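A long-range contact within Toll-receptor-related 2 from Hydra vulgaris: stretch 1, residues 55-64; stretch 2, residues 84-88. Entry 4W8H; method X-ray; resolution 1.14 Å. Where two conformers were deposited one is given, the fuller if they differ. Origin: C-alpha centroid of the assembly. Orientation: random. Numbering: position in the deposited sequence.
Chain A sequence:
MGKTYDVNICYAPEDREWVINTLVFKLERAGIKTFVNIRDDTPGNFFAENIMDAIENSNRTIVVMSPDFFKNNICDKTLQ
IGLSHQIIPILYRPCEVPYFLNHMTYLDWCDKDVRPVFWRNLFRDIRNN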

# COMPACT_ATOMS: atom_id res chain seq x y z
N ILE A 55 3.89 -9.14 -3.40
CA ILE A 55 4.45 -9.02 -2.05
C ILE A 55 5.91 -9.44 -2.01
O ILE A 55 6.75 -8.74 -1.47
CB ILE A 55 3.65 -9.82 -1.02
CG1 ILE A 55 2.27 -9.22 -0.81
CG2 ILE A 55 4.40 -9.91 0.31
CD1 ILE A 55 1.40 -10.05 0.10
N GLU A 56 6.23 -10.59 -2.59
CA GLU A 56 7.58 -11.13 -2.44
C GLU A 56 8.60 -10.41 -3.31
O GLU A 56 9.80 -10.54 -3.05
CB GLU A 56 7.59 -12.62 -2.74
CG GLU A 56 6.72 -13.43 -1.77
CD GLU A 56 7.16 -13.30 -0.32
OE1 GLU A 56 8.37 -13.33 -0.05
OE2 GLU A 56 6.28 -13.13 0.55
N ASN A 57 8.17 -9.71 -4.36
CA ASN A 57 9.08 -8.97 -5.18
C ASN A 57 9.16 -7.47 -4.86
O ASN A 57 9.75 -6.71 -5.63
CB ASN A 57 8.73 -9.18 -6.62
CG ASN A 57 9.09 -10.58 -7.07
OD1 ASN A 57 10.29 -10.96 -7.05
ND2 ASN A 57 8.10 -11.37 -7.45
N SER A 58 8.62 -7.09 -3.72
CA SER A 58 8.61 -5.71 -3.24
C SER A 58 9.19 -5.64 -1.84
O SER A 58 9.00 -6.54 -1.06
CB SER A 58 7.16 -5.20 -3.22
OG SER A 58 6.56 -5.17 -4.51
N ASN A 59 9.84 -4.53 -1.51
CA ASN A 59 10.40 -4.39 -0.19
C ASN A 59 9.33 -4.21 0.85
O ASN A 59 9.46 -4.72 1.94
CB ASN A 59 11.36 -3.22 -0.11
CG ASN A 59 12.62 -3.44 -0.90
OD1 ASN A 59 13.11 -4.57 -1.01
ND2 ASN A 59 13.18 -2.35 -1.43
N ARG A 60 8.29 -3.45 0.53
CA ARG A 60 7.20 -3.23 1.45
C ARG A 60 5.90 -3.10 0.69
O ARG A 60 5.90 -2.82 -0.51
CB ARG A 60 7.44 -1.94 2.23
CG ARG A 60 8.73 -1.97 3.06
CD ARG A 60 8.77 -0.79 4.05
NE ARG A 60 10.03 -0.63 4.77
CZ ARG A 60 11.06 0.08 4.34
NH1 ARG A 60 11.01 0.66 3.14
NH2 ARG A 60 12.15 0.23 5.10
N THR A 61 4.77 -3.27 1.39
CA THR A 61 3.43 -3.12 0.81
C THR A 61 2.74 -1.94 1.45
O THR A 61 2.58 -1.89 2.67
CB THR A 61 2.57 -4.38 1.01
OG1 THR A 61 3.12 -5.48 0.26
CG2 THR A 61 1.16 -4.18 0.52
N ILE A 62 2.37 -0.98 0.62
CA ILE A 62 1.51 0.09 1.06
C ILE A 62 0.09 -0.41 1.09
O ILE A 62 -0.39 -0.99 0.12
CB ILE A 62 1.62 1.30 0.07
CG1 ILE A 62 3.02 1.92 0.16
CG2 ILE A 62 0.56 2.33 0.36
CD1 ILE A 62 3.26 2.99 -0.90
N VAL A 63 -0.59 -0.18 2.20
CA VAL A 63 -1.96 -0.56 2.43
C VAL A 63 -2.83 0.73 2.43
O VAL A 63 -2.64 1.56 3.31
CB VAL A 63 -1.99 -1.28 3.81
CG1 VAL A 63 -3.42 -1.52 4.28
CG2 VAL A 63 -1.17 -2.61 3.75
N VAL A 64 -3.71 0.90 1.47
CA VAL A 64 -4.49 2.16 1.32
C VAL A 64 -5.82 1.91 2.04
O VAL A 64 -6.78 1.40 1.46
CB VAL A 64 -4.66 2.52 -0.15
CG1 VAL A 64 -5.48 3.83 -0.23
CG2 VAL A 64 -3.31 2.67 -0.83
N SER A 84 3.17 -10.46 7.57
CA SER A 84 4.38 -11.27 7.77
C SER A 84 5.62 -10.66 7.12
O SER A 84 6.72 -11.24 7.17
CB SER A 84 4.12 -12.72 7.31
OG SER A 84 4.07 -12.88 5.90
N HIS A 85 5.44 -9.48 6.55
CA HIS A 85 6.52 -8.74 5.97
C HIS A 85 6.44 -7.33 6.50
O HIS A 85 6.15 -7.11 7.68
CB HIS A 85 6.39 -8.80 4.46
CG HIS A 85 6.67 -10.14 3.89
ND1 HIS A 85 7.88 -10.76 4.04
CD2 HIS A 85 5.91 -10.96 3.14
CE1 HIS A 85 7.85 -11.93 3.44
NE2 HIS A 85 6.67 -12.08 2.87
N GLN A 86 6.62 -6.35 5.65
CA GLN A 86 6.58 -4.97 6.10
C GLN A 86 5.50 -4.26 5.34
O GLN A 86 5.39 -4.42 4.11
CB GLN A 86 7.90 -4.30 5.81
CG GLN A 86 9.11 -4.98 6.42
CD GLN A 86 10.32 -4.18 6.09
OE1 GLN A 86 10.53 -3.10 6.64
NE2 GLN A 86 11.16 -4.72 5.19
N ILE A 87 4.69 -3.50 6.08
CA ILE A 87 3.65 -2.70 5.44
C ILE A 87 3.79 -1.23 5.84
O ILE A 87 4.37 -0.91 6.89
CB ILE A 87 2.24 -3.20 5.74
CG1 ILE A 87 1.89 -3.12 7.22
CG2 ILE A 87 2.02 -4.65 5.25
CD1 ILE A 87 0.38 -3.34 7.49
N ILE A 88 3.26 -0.38 4.97
CA ILE A 88 3.12 1.06 5.24
C ILE A 88 1.65 1.38 5.15
O ILE A 88 1.11 1.48 4.04
CB ILE A 88 3.90 1.90 4.21
CG1 ILE A 88 5.38 1.56 4.23
CG2 ILE A 88 3.67 3.38 4.52
CD1 ILE A 88 6.14 2.19 3.11
O HOH W 1 4.81 -6.68 2.33

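The shortest polar link joins the helix residue E56 to H85, where H85 NE2 donates to E56 OE2 at 2.6 Å. The carboxylate oxygen sits at the edge of the imidazole, near the ring plane, as a donor nitrogen requires, although the N-H...O angle of 131° leaves the bond well short of linear. E56 sets out sideways from the last turn of the helix, and its m, m side chain brings the carboxylate round to the histidine.

The backbone supplies the regular part of the design. T61 N donates to Q86 O at 3.0 Å, I88 N returns to T61 O at 2.8 Å, and V63 N reaches I88 O at 3.0 Å, all with angles of 162° to 165°. This is the parallel pattern: T61 uses both its N and its O toward the other strand, bonding to the residues before and after its partner I87, while I88 O is taken by the residue after I62. The same carbonyls also receive CA-H...O contacts, from I87 CA to T61 O at 3.1 Å and from I62 CA to I88 O at 3.3 Å, so each oxygen is shared between an amide and a neighbouring alpha carbon.

Next to the T61 pairing, a side chain bonds to a side chain: R60 NE donates to Q86 OE1 at 3.1 Å with an angle of 144°, joining two residues whose CA atoms lie 5.0 Å apart. The terminal nitrogens of R60 are occupied elsewhere in the structure, so the arginine ties this contact to its surroundings. Water 1 adds a further link: it donates to Q86 O at 2.9 Å and lies 2.9 Å from T61 OG1, giving that carbonyl a second polar partner beside the amide of T61.

Packing follows from the register. I62 and I88 point to one face of the sheet, where I62 CG1 lies 4.1 Å from I88 CB; the hydrocarbon part of R60 also reaches this isoleucine, with R60 CD 4.1 Å from I88 CD1. I88 has the largest area covered by the opposing stretch, 102 Å². T61 and I87 share the other face, and V63 CG2 approaches I87 CB at 4.0 Å. Back at the helix end, I55 CG2 comes within 3.4 Å of H85 CD2, an oblique approach that places an aliphatic branch against the same ring that bonds E56. One imidazole thus serves both a polar and an apolar neighbour on consecutive helical residues, while the strands rely on repeated backbone geometry.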